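Side-chain contacts in protein Niban 2 (Homo sapiens, PDB 7CTP), which may suppress apoptosis and promote melanoma cell invasion, and is a myristoylated cytoplasmic and membrane-associated protein with a PH domain: residues A[74-79]-A[85-90]; A[90-93]-A[97-100]; A[332-337]-A[542-547]; A[502-507]-A[534-539]. All coordinates share one frame; numbering follows the deposited sequence.

Interaction 1 of 4, residues A[74-79]-A[85-90]; sequences LFQHQE and RNRFSL
Leu74 and Arg87 form a hydrogen-bonded antiparallel pair: Leu74 N donates to Arg87 O at 2.9 Å, and Arg87 N returns a bond to Leu74 O at 2.7 Å. Gln76 and Arg85 repeat the pattern, with Gln76 N to Arg85 O at 2.9 Å. Between them, Phe75 and Asn86 make a non-hydrogen-bonded pair, the ring meeting Asn86 N at its edge.

The polar side chains gather round Gln78. A bend at chi2 (-57°) folds its amide back, and NE2 is shared between Gln76 O, at 3.0 Å, and Gln76 OE1, standing above the plane of each carbonyl. Arg85 N reaches Gln76 O from the opposite face. The amide nitrogen of Gln78 lies over one face of the Arg87 guanidinium, the planes 46° apart, while its CG packs on Arg85 CG at 3.8 Å. A leucine in place of Gln78 would probably leave Gln76 O and OE1 without this donor, and the Gln76 amide freer to turn.

Leu74 CD1 lies 3.9 Å from Ser89 CB, beside a buried hydroxyl, OG, with no partner in the model. This hairpin belongs to the PH-domain sheet, where strand 169-173 flanks strand 70-77 and strand 97-100 flanks strand 84-91.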
loop_
_atom_site.group_PDB
_atom_site.type_symbol
_atom_site.label_atom_id
_atom_site.label_comp_id
_atom_site.label_asym_id
_atom_site.label_seq_id
_atom_site.Cartn_x
_atom_site.Cartn_y
_atom_site.Cartn_z
ATOM N N LEU A 74 -26.157 -10.316 2.462
ATOM C CA LEU A 74 -25.989 -9.756 1.129
ATOM C C LEU A 74 -26.540 -10.742 0.117
ATOM O O LEU A 74 -26.654 -11.940 0.392
ATOM C CB LEU A 74 -24.511 -9.508 0.787
ATOM C CG LEU A 74 -23.711 -8.536 1.635
ATOM C CD1 LEU A 74 -22.330 -8.300 1.054
ATOM C CD2 LEU A 74 -24.489 -7.255 1.714
ATOM N N PHE A 75 -26.853 -10.240 -1.071
ATOM C CA PHE A 75 -27.021 -11.112 -2.218
ATOM C C PHE A 75 -25.710 -11.160 -2.991
ATOM O O PHE A 75 -25.034 -10.140 -3.136
ATOM C CB PHE A 75 -28.155 -10.624 -3.112
ATOM C CG PHE A 75 -29.476 -10.562 -2.416
ATOM C CD1 PHE A 75 -30.051 -11.712 -1.899
ATOM C CD2 PHE A 75 -30.139 -9.359 -2.272
ATOM C CE1 PHE A 75 -31.279 -11.664 -1.257
ATOM C CE2 PHE A 75 -31.366 -9.300 -1.625
ATOM C CZ PHE A 75 -31.933 -10.456 -1.117
ATOM N N GLN A 76 -25.331 -12.352 -3.445
ATOM C CA GLN A 76 -24.132 -12.536 -4.259
ATOM C C GLN A 76 -24.463 -13.326 -5.515
ATOM O O GLN A 76 -25.124 -14.367 -5.448
ATOM C CB GLN A 76 -23.023 -13.254 -3.486
ATOM C CG GLN A 76 -21.707 -13.270 -4.262
ATOM C CD GLN A 76 -20.742 -14.345 -3.796
ATOM O OE1 GLN A 76 -21.090 -15.210 -2.991
ATOM N NE2 GLN A 76 -19.518 -14.301 -4.318
ATOM N N HIS A 77 -23.993 -12.836 -6.655
ATOM C CA HIS A 77 -24.127 -13.583 -7.896
ATOM C C HIS A 77 -23.181 -14.776 -7.877
ATOM O O HIS A 77 -21.996 -14.627 -7.564
ATOM C CB HIS A 77 -23.820 -12.679 -9.082
ATOM C CG HIS A 77 -23.991 -13.341 -10.411
ATOM N ND1 HIS A 77 -22.964 -14.002 -11.054
ATOM C CD2 HIS A 77 -25.071 -13.437 -11.222
ATOM C CE1 HIS A 77 -23.406 -14.477 -12.206
ATOM N NE2 HIS A 77 -24.680 -14.147 -12.332
ATOM N N GLN A 78 -23.701 -15.959 -8.214
ATOM C CA GLN A 78 -22.924 -17.196 -8.198
ATOM C C GLN A 78 -22.424 -17.502 -9.605
ATOM O O GLN A 78 -23.218 -17.579 -10.549
ATOM C CB GLN A 78 -23.756 -18.358 -7.652
ATOM C CG GLN A 78 -24.310 -18.099 -6.265
ATOM C CD GLN A 78 -23.227 -17.779 -5.252
ATOM O OE1 GLN A 78 -22.247 -18.512 -5.122
ATOM N NE2 GLN A 78 -23.395 -16.676 -4.527
ATOM N N GLU A 79 -21.105 -17.675 -9.737
ATOM C CA GLU A 79 -20.500 -17.852 -11.054
ATOM C C GLU A 79 -20.965 -19.145 -11.716
ATOM O O GLU A 79 -21.189 -19.179 -12.932
ATOM C CB GLU A 79 -18.977 -17.823 -10.931
ATOM C CG GLU A 79 -18.225 -17.907 -12.249
ATOM C CD GLU A 79 -16.833 -18.484 -12.079
ATOM O OE1 GLU A 79 -15.899 -17.712 -11.765
ATOM O OE2 GLU A 79 -16.677 -19.714 -12.250
ATOM N N ARG A 85 -27.818 -15.584 -4.748
ATOM C CA ARG A 85 -28.107 -16.270 -3.499
ATOM C C ARG A 85 -27.809 -15.338 -2.342
ATOM O O ARG A 85 -26.838 -14.578 -2.388
ATOM C CB ARG A 85 -27.266 -17.542 -3.338
ATOM C CG ARG A 85 -27.518 -18.618 -4.371
ATOM C CD ARG A 85 -28.945 -19.144 -4.315
ATOM N NE ARG A 85 -29.162 -20.189 -5.314
ATOM C CZ ARG A 85 -30.340 -20.470 -5.860
ATOM N NH1 ARG A 85 -31.415 -19.787 -5.504
ATOM N NH2 ARG A 85 -30.443 -21.437 -6.763
ATOM N N ASN A 86 -28.642 -15.397 -1.305
ATOM C CA ASN A 86 -28.286 -14.733 -0.061
ATOM C C ASN A 86 -26.989 -15.322 0.465
ATOM O O ASN A 86 -26.717 -16.517 0.295
ATOM C CB ASN A 86 -29.387 -14.888 0.991
ATOM C CG ASN A 86 -28.950 -14.395 2.368
ATOM O OD1 ASN A 86 -29.038 -13.206 2.671
ATOM N ND2 ASN A 86 -28.453 -15.310 3.199
ATOM N N ARG A 87 -26.172 -14.474 1.082
ATOM C CA ARG A 87 -24.979 -14.927 1.774
ATOM C C ARG A 87 -24.827 -14.118 3.047
ATOM O O ARG A 87 -25.001 -12.896 3.036
ATOM C CB ARG A 87 -23.717 -14.776 0.905
ATOM C CG ARG A 87 -23.613 -15.771 -0.234
ATOM C CD ARG A 87 -23.079 -17.114 0.238
ATOM N NE ARG A 87 -23.019 -18.088 -0.845
ATOM C CZ ARG A 87 -24.045 -18.837 -1.236
ATOM N NH1 ARG A 87 -25.219 -18.729 -0.628
ATOM N NH2 ARG A 87 -23.894 -19.696 -2.233
ATOM N N PHE A 88 -24.534 -14.802 4.147
ATOM C CA PHE A 88 -24.113 -14.108 5.354
ATOM C C PHE A 88 -22.654 -13.725 5.178
ATOM O O PHE A 88 -21.798 -14.597 4.990
ATOM C CB PHE A 88 -24.297 -14.970 6.598
ATOM C CG PHE A 88 -23.875 -14.288 7.865
ATOM C CD1 PHE A 88 -24.532 -13.153 8.311
ATOM C CD2 PHE A 88 -22.803 -14.768 8.603
ATOM C CE1 PHE A 88 -24.131 -12.515 9.483
ATOM C CE2 PHE A 88 -22.398 -14.135 9.774
ATOM C CZ PHE A 88 -23.060 -13.012 10.213
ATOM N N SER A 89 -22.378 -12.427 5.203
ATOM C CA SER A 89 -21.065 -11.898 4.871
ATOM C C SER A 89 -20.455 -11.293 6.127
ATOM O O SER A 89 -21.100 -10.491 6.808
ATOM C CB SER A 89 -21.172 -10.860 3.754
ATOM O OG SER A 89 -20.036 -10.019 3.730
ATOM N N LEU A 90 -19.221 -11.685 6.435
ATOM C CA LEU A 90 -18.579 -11.326 7.691
ATOM C C LEU A 90 -17.184 -10.796 7.412
ATOM O O LEU A 90 -16.452 -11.366 6.596
ATOM C CB LEU A 90 -18.510 -12.540 8.631
ATOM C CG LEU A 90 -18.110 -12.369 10.101
ATOM C CD1 LEU A 90 -18.677 -13.514 10.906
ATOM C CD2 LEU A 90 -16.602 -12.312 10.283
#

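Interaction 2 of 4, residues A[90-93]-A[97-100]; sequences LVPH and LVLY
Leu90 and Val98 form a hydrogen-bonded antiparallel pair, their CA atoms 5.0 Å apart, with Leu90 N giving its hydrogen to Val98 O at 2.7 Å and Val98 N giving its own to Leu90 O at 2.8 Å. Both bonds are fairly straight, at 158° and 157° at the hydrogen. The pair stands near the turn of a beta hairpin, strands 84-91 and 97-100, in the antiparallel sheet of the PH domain.

The side chains of Leu90 and Val98 leave the sheet on the same face. Across the pair they meet backbone oxygens: Leu90 CB lies 3.9 Å from Val98 O, and Val98 CB lies 3.5 Å from Leu90 O. The other face carries Val91 and Leu97, which meet through Val91 CG2 and Leu97 CD1 at 4.2 Å, a looser contact. Leu97 reaches it with the end of its chain, although its CB starts out away from the partner strand. Helix 176-194 packs on this side: Val91 touches Trp182, Val185 and Cys189, and Leu97 touches Leu186. The hairpin thus joins the sheet to the C-terminal helix of the PH fold through two aliphatic residues.

Pro92, just past the end of the strand, carries the closest apolar contact between the two segments, its ring set obliquely to the Val98 side chain. Val98 CG1 is anti to the backbone N (chi1 -173°), which leaves the other methyl, CG2, to meet the proline, 3.6 Å from Pro92 CG and 3.7 Å from Pro92 CD.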
loop_
_atom_site.group_PDB
_atom_site.type_symbol
_atom_site.label_atom_id
_atom_site.label_comp_id
_atom_site.label_asym_id
_atom_site.label_seq_id
_atom_site.Cartn_x
_atom_site.Cartn_y
_atom_site.Cartn_z
ATOM N N LEU A 90 -19.221 -11.685 6.435
ATOM C CA LEU A 90 -18.579 -11.326 7.691
ATOM C C LEU A 90 -17.184 -10.796 7.412
ATOM O O LEU A 90 -16.452 -11.366 6.596
ATOM C CB LEU A 90 -18.510 -12.540 8.631
ATOM C CG LEU A 90 -18.110 -12.369 10.101
ATOM C CD1 LEU A 90 -18.677 -13.514 10.906
ATOM C CD2 LEU A 90 -16.602 -12.312 10.283
ATOM N N VAL A 91 -16.818 -9.718 8.094
ATOM C CA VAL A 91 -15.465 -9.177 8.013
ATOM C C VAL A 91 -14.758 -9.420 9.343
ATOM O O VAL A 91 -15.039 -8.722 10.325
ATOM C CB VAL A 91 -15.469 -7.682 7.672
ATOM C CG1 VAL A 91 -14.042 -7.139 7.716
ATOM C CG2 VAL A 91 -16.084 -7.459 6.293
ATOM N N PRO A 92 -13.836 -10.377 9.417
ATOM C CA PRO A 92 -13.132 -10.633 10.683
ATOM C C PRO A 92 -12.142 -9.543 11.055
ATOM O O PRO A 92 -11.955 -8.567 10.324
ATOM C CB PRO A 92 -12.401 -11.958 10.422
ATOM C CG PRO A 92 -12.985 -12.518 9.167
ATOM C CD PRO A 92 -13.452 -11.339 8.372
ATOM N N HIS A 93 -11.477 -9.736 12.199
ATOM C CA HIS A 93 -10.499 -8.776 12.708
ATOM C C HIS A 93 -9.423 -8.428 11.685
ATOM O O HIS A 93 -8.835 -7.343 11.751
ATOM C CB HIS A 93 -9.822 -9.345 13.959
ATOM C CG HIS A 93 -9.011 -10.578 13.682
ATOM N ND1 HIS A 93 -7.639 -10.554 13.524
ATOM C CD2 HIS A 93 -9.389 -11.866 13.493
ATOM C CE1 HIS A 93 -7.206 -11.777 13.266
ATOM N NE2 HIS A 93 -8.247 -12.592 13.246
ATOM N N LEU A 97 -12.885 -10.877 3.707
ATOM C CA LEU A 97 -14.319 -10.881 3.445
ATOM C C LEU A 97 -14.750 -12.340 3.373
ATOM O O LEU A 97 -14.339 -13.068 2.464
ATOM C CB LEU A 97 -14.647 -10.118 2.161
ATOM C CG LEU A 97 -16.102 -10.152 1.702
ATOM C CD1 LEU A 97 -17.026 -9.584 2.782
ATOM C CD2 LEU A 97 -16.262 -9.400 0.398
ATOM N N VAL A 98 -15.567 -12.770 4.335
ATOM C CA VAL A 98 -15.916 -14.177 4.515
ATOM C C VAL A 98 -17.403 -14.357 4.249
ATOM O O VAL A 98 -18.236 -13.704 4.887
ATOM C CB VAL A 98 -15.545 -14.663 5.923
ATOM C CG1 VAL A 98 -15.750 -16.143 6.021
ATOM C CG2 VAL A 98 -14.105 -14.300 6.232
ATOM N N LEU A 99 -17.736 -15.254 3.323
ATOM C CA LEU A 99 -19.112 -15.477 2.892
ATOM C C LEU A 99 -19.567 -16.876 3.306
ATOM O O LEU A 99 -18.935 -17.873 2.938
ATOM C CB LEU A 99 -19.233 -15.301 1.380
ATOM C CG LEU A 99 -18.635 -14.013 0.800
ATOM C CD1 LEU A 99 -18.734 -14.000 -0.720
ATOM C CD2 LEU A 99 -19.331 -12.801 1.384
ATOM N N TYR A 100 -20.666 -16.942 4.060
ATOM C CA TYR A 100 -21.323 -18.186 4.441
ATOM C C TYR A 100 -22.656 -18.301 3.716
ATOM O O TYR A 100 -23.216 -17.304 3.261
ATOM C CB TYR A 100 -21.563 -18.248 5.952
ATOM C CG TYR A 100 -20.308 -18.223 6.788
ATOM C CD1 TYR A 100 -19.707 -17.021 7.137
ATOM C CD2 TYR A 100 -19.730 -19.403 7.240
ATOM C CE1 TYR A 100 -18.561 -16.992 7.909
ATOM C CE2 TYR A 100 -18.581 -19.386 8.013
ATOM C CZ TYR A 100 -18.005 -18.176 8.344
ATOM O OH TYR A 100 -16.861 -18.140 9.110
#

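Interaction 3 of 4, residues A[332-337]-A[542-547]; sequences VCVRNH and QTVMKD
Two helices of the large helical part of the chain meet here, the last turns of helix 260-337 against the middle of helix 532-555. The short segments run in roughly the same direction, their axes 9.9 Å apart and inclined at -38°. Val334 carries the contact from its side, facing Thr543, Val544 and Asp547.

The two methyls of Val334 divide the work. CG2 lies 3.5 Å from Thr543 OG1 and 3.6 Å from Val544 CG1, and CG1 lies 3.5 Å from Asp547 OD2. The methyls spread along the partner helix, so one residue spans the turn from Thr543 to Asp547. The side chains of Val334 and Val544 stand nearly perpendicular. Thr543 OG1 is also hydrogen-bonded to Val540 O, one turn back in its own helix, so its polar need is met locally while it packs against a methyl.

Leu503 of helix 464-511 touches both Val334 and Val544, bringing a third helix to the same spot. An alanine at Val334 would probably open a gap facing Val544 and Leu503, because both methyls that bridge the helices would be gone. Such an aliphatic residue set against one turn of its neighbour, with a third helix joining in, is ordinary side-chain packing of an alpha-helical bundle.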
loop_
_atom_site.group_PDB
_atom_site.type_symbol
_atom_site.label_atom_id
_atom_site.label_comp_id
_atom_site.label_asym_id
_atom_site.label_seq_id
_atom_site.Cartn_x
_atom_site.Cartn_y
_atom_site.Cartn_z
ATOM N N VAL A 332 21.015 20.046 -14.889
ATOM C CA VAL A 332 20.276 20.779 -15.914
ATOM C C VAL A 332 18.853 20.254 -16.010
ATOM O O VAL A 332 17.895 21.026 -16.144
ATOM C CB VAL A 332 20.997 20.697 -17.273
ATOM C CG1 VAL A 332 20.068 21.204 -18.389
ATOM C CG2 VAL A 332 22.293 21.499 -17.254
ATOM N N CYS A 333 18.688 18.927 -15.922
ATOM C CA CYS A 333 17.360 18.347 -16.092
ATOM C C CYS A 333 16.470 18.714 -14.908
ATOM O O CYS A 333 15.285 19.025 -15.083
ATOM C CB CYS A 333 17.480 16.828 -16.286
ATOM S SG CYS A 333 15.907 15.958 -16.632
ATOM N N VAL A 334 17.040 18.745 -13.696
ATOM C CA VAL A 334 16.268 19.187 -12.536
ATOM C C VAL A 334 15.877 20.655 -12.677
ATOM O O VAL A 334 14.728 21.040 -12.426
ATOM C CB VAL A 334 17.058 18.955 -11.237
ATOM C CG1 VAL A 334 16.373 19.660 -10.084
ATOM C CG2 VAL A 334 17.191 17.464 -10.953
ATOM N N ARG A 335 16.839 21.502 -13.057
ATOM C CA ARG A 335 16.564 22.934 -13.121
ATOM C C ARG A 335 15.485 23.235 -14.148
ATOM O O ARG A 335 14.584 24.045 -13.897
ATOM C CB ARG A 335 17.838 23.716 -13.447
ATOM C CG ARG A 335 18.185 24.775 -12.400
ATOM C CD ARG A 335 19.689 25.035 -12.338
ATOM N NE ARG A 335 20.279 25.017 -13.667
ATOM C CZ ARG A 335 21.487 24.549 -13.951
ATOM N NH1 ARG A 335 21.919 24.574 -15.200
ATOM N NH2 ARG A 335 22.269 24.074 -12.986
ATOM N N ASN A 336 15.540 22.565 -15.296
ATOM C CA ASN A 336 14.651 22.899 -16.397
ATOM C C ASN A 336 13.318 22.173 -16.339
ATOM O O ASN A 336 12.309 22.718 -16.802
ATOM C CB ASN A 336 15.328 22.587 -17.731
ATOM C CG ASN A 336 16.536 23.460 -17.981
ATOM O OD1 ASN A 336 16.877 24.297 -17.146
ATOM N ND2 ASN A 336 17.200 23.256 -19.120
ATOM N N HIS A 337 13.280 20.968 -15.770
ATOM C CA HIS A 337 12.135 20.089 -15.956
ATOM C C HIS A 337 11.521 19.554 -14.672
ATOM O O HIS A 337 10.464 18.914 -14.748
ATOM C CB HIS A 337 12.529 18.906 -16.860
ATOM C CG HIS A 337 13.068 19.328 -18.191
ATOM N ND1 HIS A 337 12.288 19.952 -19.142
ATOM C CD2 HIS A 337 14.311 19.245 -18.720
ATOM C CE1 HIS A 337 13.026 20.228 -20.204
ATOM N NE2 HIS A 337 14.258 19.813 -19.973
ATOM N N GLN A 542 20.213 13.102 -4.872
ATOM C CA GLN A 542 20.782 14.267 -4.205
ATOM C C GLN A 542 20.609 15.533 -5.037
ATOM O O GLN A 542 20.618 16.637 -4.483
ATOM C CB GLN A 542 22.254 14.028 -3.881
ATOM C CG GLN A 542 22.472 13.136 -2.660
ATOM C CD GLN A 542 21.769 13.653 -1.419
ATOM O OE1 GLN A 542 21.809 14.848 -1.120
ATOM N NE2 GLN A 542 21.125 12.753 -0.684
ATOM N N THR A 543 20.410 15.399 -6.351
ATOM C CA THR A 543 20.234 16.582 -7.192
ATOM C C THR A 543 18.866 17.232 -7.006
ATOM O O THR A 543 18.716 18.431 -7.269
ATOM C CB THR A 543 20.438 16.229 -8.666
ATOM O OG1 THR A 543 19.343 15.422 -9.122
ATOM C CG2 THR A 543 21.731 15.487 -8.863
ATOM N N VAL A 544 17.851 16.480 -6.573
ATOM C CA VAL A 544 16.558 17.096 -6.278
ATOM C C VAL A 544 16.372 17.413 -4.805
ATOM O O VAL A 544 15.403 18.107 -4.454
ATOM C CB VAL A 544 15.375 16.219 -6.738
ATOM C CG1 VAL A 544 15.301 16.168 -8.228
ATOM C CG2 VAL A 544 15.468 14.824 -6.136
ATOM N N MET A 545 17.270 16.943 -3.937
ATOM C CA MET A 545 17.028 17.018 -2.500
ATOM C C MET A 545 16.905 18.458 -2.020
ATOM O O MET A 545 16.037 18.770 -1.197
ATOM C CB MET A 545 18.143 16.292 -1.754
ATOM C CG MET A 545 17.685 15.651 -0.461
ATOM S SD MET A 545 16.213 14.642 -0.678
ATOM C CE MET A 545 15.535 14.730 0.965
ATOM N N LYS A 546 17.762 19.352 -2.521
ATOM C CA LYS A 546 17.701 20.751 -2.099
ATOM C C LYS A 546 16.357 21.370 -2.461
ATOM O O LYS A 546 15.669 21.930 -1.599
ATOM C CB LYS A 546 18.847 21.552 -2.721
ATOM C CG LYS A 546 18.798 23.054 -2.409
ATOM C CD LYS A 546 20.071 23.747 -2.873
ATOM C CE LYS A 546 19.883 25.254 -3.007
ATOM N NZ LYS A 546 19.850 25.714 -4.427
ATOM N N ASP A 547 15.954 21.246 -3.730
ATOM C CA ASP A 547 14.679 21.803 -4.170
ATOM C C ASP A 547 13.509 21.224 -3.378
ATOM O O ASP A 547 12.584 21.955 -3.005
ATOM C CB ASP A 547 14.486 21.564 -5.668
ATOM C CG ASP A 547 15.401 22.426 -6.520
ATOM O OD1 ASP A 547 15.525 23.636 -6.222
ATOM O OD2 ASP A 547 16.002 21.896 -7.481
#

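Interaction 4 of 4, residues A[502-507]-A[534-539]; sequences FLLKKL and NTYEEV
The Tyr536 ring has water 1 at its edge, in the ring plane, while Leu504 CD2 approaches it obliquely, 3.6 Å from Tyr536 CE2. The two side chains run antiparallel alongside each other. A chi1 of 162° swings the ring away from the backbone N and across to helix 464-511, and its hydroxyl comes to 3.4 Å from Leu507 CB.

That hydroxyl is tied to the facing helix through the water, which lies 2.6 Å from Tyr536 OH and donates to Leu504 O at 2.7 Å. The other methyl of Leu504, CD1, packs on the carboxylate group of Glu537, 3.8 Å from Glu537 CD, the two side chains nearly square to one another. Helices 464-511 and 532-555 are thereby joined at steeply crossing segments, 112° between their directions.

Glu537 is buried, but helix 204-218 holds its carboxylate: Arg213 forms a salt bridge with OE1, and Gln217 donates to OE2. The chemistry is therefore mixed: one Leu504 methyl leans obliquely on the tyrosine ring and the other rests on the carboxylate, while the water serves the hydroxyl and Leu504 O. The salt bridge to Arg213 would tend to favour a charged Glu537, although the nearby Glu533 carboxylate would pull the other way.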
loop_
_atom_site.group_PDB
_atom_site.type_symbol
_atom_site.label_atom_id
_atom_site.label_comp_id
_atom_site.label_asym_id
_atom_site.label_seq_id
_atom_site.Cartn_x
_atom_site.Cartn_y
_atom_site.Cartn_z
ATOM N N PHE A 502 11.182 10.063 -13.129
ATOM C CA PHE A 502 11.230 10.955 -14.280
ATOM C C PHE A 502 12.671 11.229 -14.704
ATOM O O PHE A 502 13.018 11.106 -15.885
ATOM C CB PHE A 502 10.505 12.255 -13.940
ATOM C CG PHE A 502 10.616 13.307 -15.007
ATOM C CD1 PHE A 502 9.763 13.292 -16.094
ATOM C CD2 PHE A 502 11.579 14.305 -14.919
ATOM C CE1 PHE A 502 9.865 14.264 -17.089
ATOM C CE2 PHE A 502 11.688 15.277 -15.904
ATOM C CZ PHE A 502 10.826 15.252 -16.992
ATOM N N LEU A 503 13.518 11.607 -13.747
ATOM C CA LEU A 503 14.915 11.913 -14.052
ATOM C C LEU A 503 15.650 10.689 -14.573
ATOM O O LEU A 503 16.431 10.775 -15.528
ATOM C CB LEU A 503 15.612 12.445 -12.803
ATOM C CG LEU A 503 15.226 13.843 -12.343
ATOM C CD1 LEU A 503 15.777 14.040 -10.947
ATOM C CD2 LEU A 503 15.768 14.890 -13.308
ATOM N N LEU A 504 15.438 9.538 -13.928
ATOM C CA LEU A 504 16.137 8.335 -14.355
ATOM C C LEU A 504 15.777 7.975 -15.789
ATOM O O LEU A 504 16.645 7.577 -16.571
ATOM C CB LEU A 504 15.815 7.183 -13.404
ATOM C CG LEU A 504 16.395 7.351 -11.994
ATOM C CD1 LEU A 504 15.972 6.168 -11.130
ATOM C CD2 LEU A 504 17.922 7.483 -12.028
ATOM N N LYS A 505 14.509 8.140 -16.158
ATOM C CA LYS A 505 14.097 7.857 -17.528
ATOM C C LYS A 505 14.749 8.824 -18.510
ATOM O O LYS A 505 15.271 8.405 -19.550
ATOM C CB LYS A 505 12.578 7.909 -17.650
ATOM C CG LYS A 505 12.112 7.516 -19.046
ATOM C CD LYS A 505 10.642 7.804 -19.243
ATOM C CE LYS A 505 9.826 6.527 -19.115
ATOM N NZ LYS A 505 8.405 6.810 -18.765
ATOM N N LYS A 506 14.752 10.121 -18.186
ATOM C CA LYS A 506 15.392 11.101 -19.063
ATOM C C LYS A 506 16.888 10.834 -19.192
ATOM O O LYS A 506 17.469 10.998 -20.276
ATOM C CB LYS A 506 15.150 12.515 -18.535
ATOM C CG LYS A 506 13.699 12.973 -18.585
ATOM C CD LYS A 506 13.186 13.085 -20.016
ATOM C CE LYS A 506 11.705 13.493 -20.028
ATOM N NZ LYS A 506 11.073 13.234 -21.358
ATOM N N LEU A 507 17.530 10.415 -18.098
ATOM C CA LEU A 507 18.969 10.168 -18.110
ATOM C C LEU A 507 19.348 8.795 -18.659
ATOM O O LEU A 507 20.533 8.548 -18.885
ATOM C CB LEU A 507 19.542 10.340 -16.698
ATOM C CG LEU A 507 19.487 11.757 -16.104
ATOM C CD1 LEU A 507 19.798 11.756 -14.613
ATOM C CD2 LEU A 507 20.433 12.692 -16.849
ATOM N N ASN A 534 22.304 1.401 -7.467
ATOM C CA ASN A 534 21.797 2.078 -6.277
ATOM C C ASN A 534 22.604 3.331 -5.959
ATOM O O ASN A 534 22.047 4.345 -5.523
ATOM C CB ASN A 534 21.832 1.140 -5.071
ATOM C CG ASN A 534 20.778 0.066 -5.140
ATOM O OD1 ASN A 534 20.691 -0.666 -6.123
ATOM N ND2 ASN A 534 19.959 -0.030 -4.093
ATOM N N THR A 535 23.921 3.257 -6.127
ATOM C CA THR A 535 24.766 4.420 -5.889
ATOM C C THR A 535 24.442 5.528 -6.884
ATOM O O THR A 535 24.289 6.700 -6.510
ATOM C CB THR A 535 26.234 4.015 -5.974
ATOM O OG1 THR A 535 26.492 2.968 -5.020
ATOM C CG2 THR A 535 27.136 5.208 -5.664
ATOM N N TYR A 536 24.300 5.160 -8.157
ATOM C CA TYR A 536 23.874 6.109 -9.183
ATOM C C TYR A 536 22.533 6.748 -8.831
ATOM O O TYR A 536 22.366 7.969 -8.929
ATOM C CB TYR A 536 23.807 5.391 -10.529
ATOM C CG TYR A 536 22.984 6.098 -11.594
ATOM C CD1 TYR A 536 23.412 7.301 -12.144
ATOM C CD2 TYR A 536 21.804 5.540 -12.071
ATOM C CE1 TYR A 536 22.674 7.939 -13.131
ATOM C CE2 TYR A 536 21.059 6.169 -13.060
ATOM C CZ TYR A 536 21.500 7.368 -13.584
ATOM O OH TYR A 536 20.758 7.991 -14.568
ATOM N N GLU A 537 21.563 5.937 -8.402
ATOM C CA GLU A 537 20.258 6.493 -8.057
ATOM C C GLU A 537 20.348 7.423 -6.853
ATOM O O GLU A 537 19.609 8.412 -6.772
ATOM C CB GLU A 537 19.249 5.371 -7.813
ATOM C CG GLU A 537 18.937 4.581 -9.076
ATOM C CD GLU A 537 17.774 3.626 -8.917
ATOM O OE1 GLU A 537 17.136 3.621 -7.839
ATOM O OE2 GLU A 537 17.496 2.888 -9.890
ATOM N N GLU A 538 21.253 7.136 -5.909
ATOM C CA GLU A 538 21.461 8.052 -4.787
ATOM C C GLU A 538 22.076 9.366 -5.260
ATOM O O GLU A 538 21.753 10.435 -4.725
ATOM C CB GLU A 538 22.354 7.407 -3.719
ATOM C CG GLU A 538 21.700 6.259 -2.954
ATOM C CD GLU A 538 22.630 5.633 -1.919
ATOM O OE1 GLU A 538 22.499 4.417 -1.642
ATOM O OE2 GLU A 538 23.496 6.358 -1.388
ATOM N N VAL A 539 22.972 9.309 -6.249
ATOM C CA VAL A 539 23.535 10.533 -6.820
ATOM C C VAL A 539 22.429 11.380 -7.441
ATOM O O VAL A 539 22.351 12.597 -7.227
ATOM C CB VAL A 539 24.634 10.198 -7.843
ATOM C CG1 VAL A 539 24.960 11.427 -8.712
ATOM C CG2 VAL A 539 25.890 9.712 -7.124
HETATM O O HOH W 1 18.979 6.478 -15.774
#

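How the interactions relate
The four contacts form two groups on opposite sides of the chain's centre. Interactions 1 and 2, with centres 12 Å apart, are successive hairpins of the PH-domain sheet; they share Leu90 and strand 84-91, and Phe88 O with Tyr100 N, 2.8 Å apart, probably adds a hydrogen bond between them. Interactions 3 and 4 come later in the sequence, in the helical part. Their centres lie 11 Å apart, both use helix 532-555, and interaction 4 is nested in the loop closed by interaction 3. Leu503 connects them, its CD1 3.5 Å from Val544 CG1. About 34 Å separates the nearest atoms of interactions 2 and 4, so sheet and helical packing are separate regions of one chain.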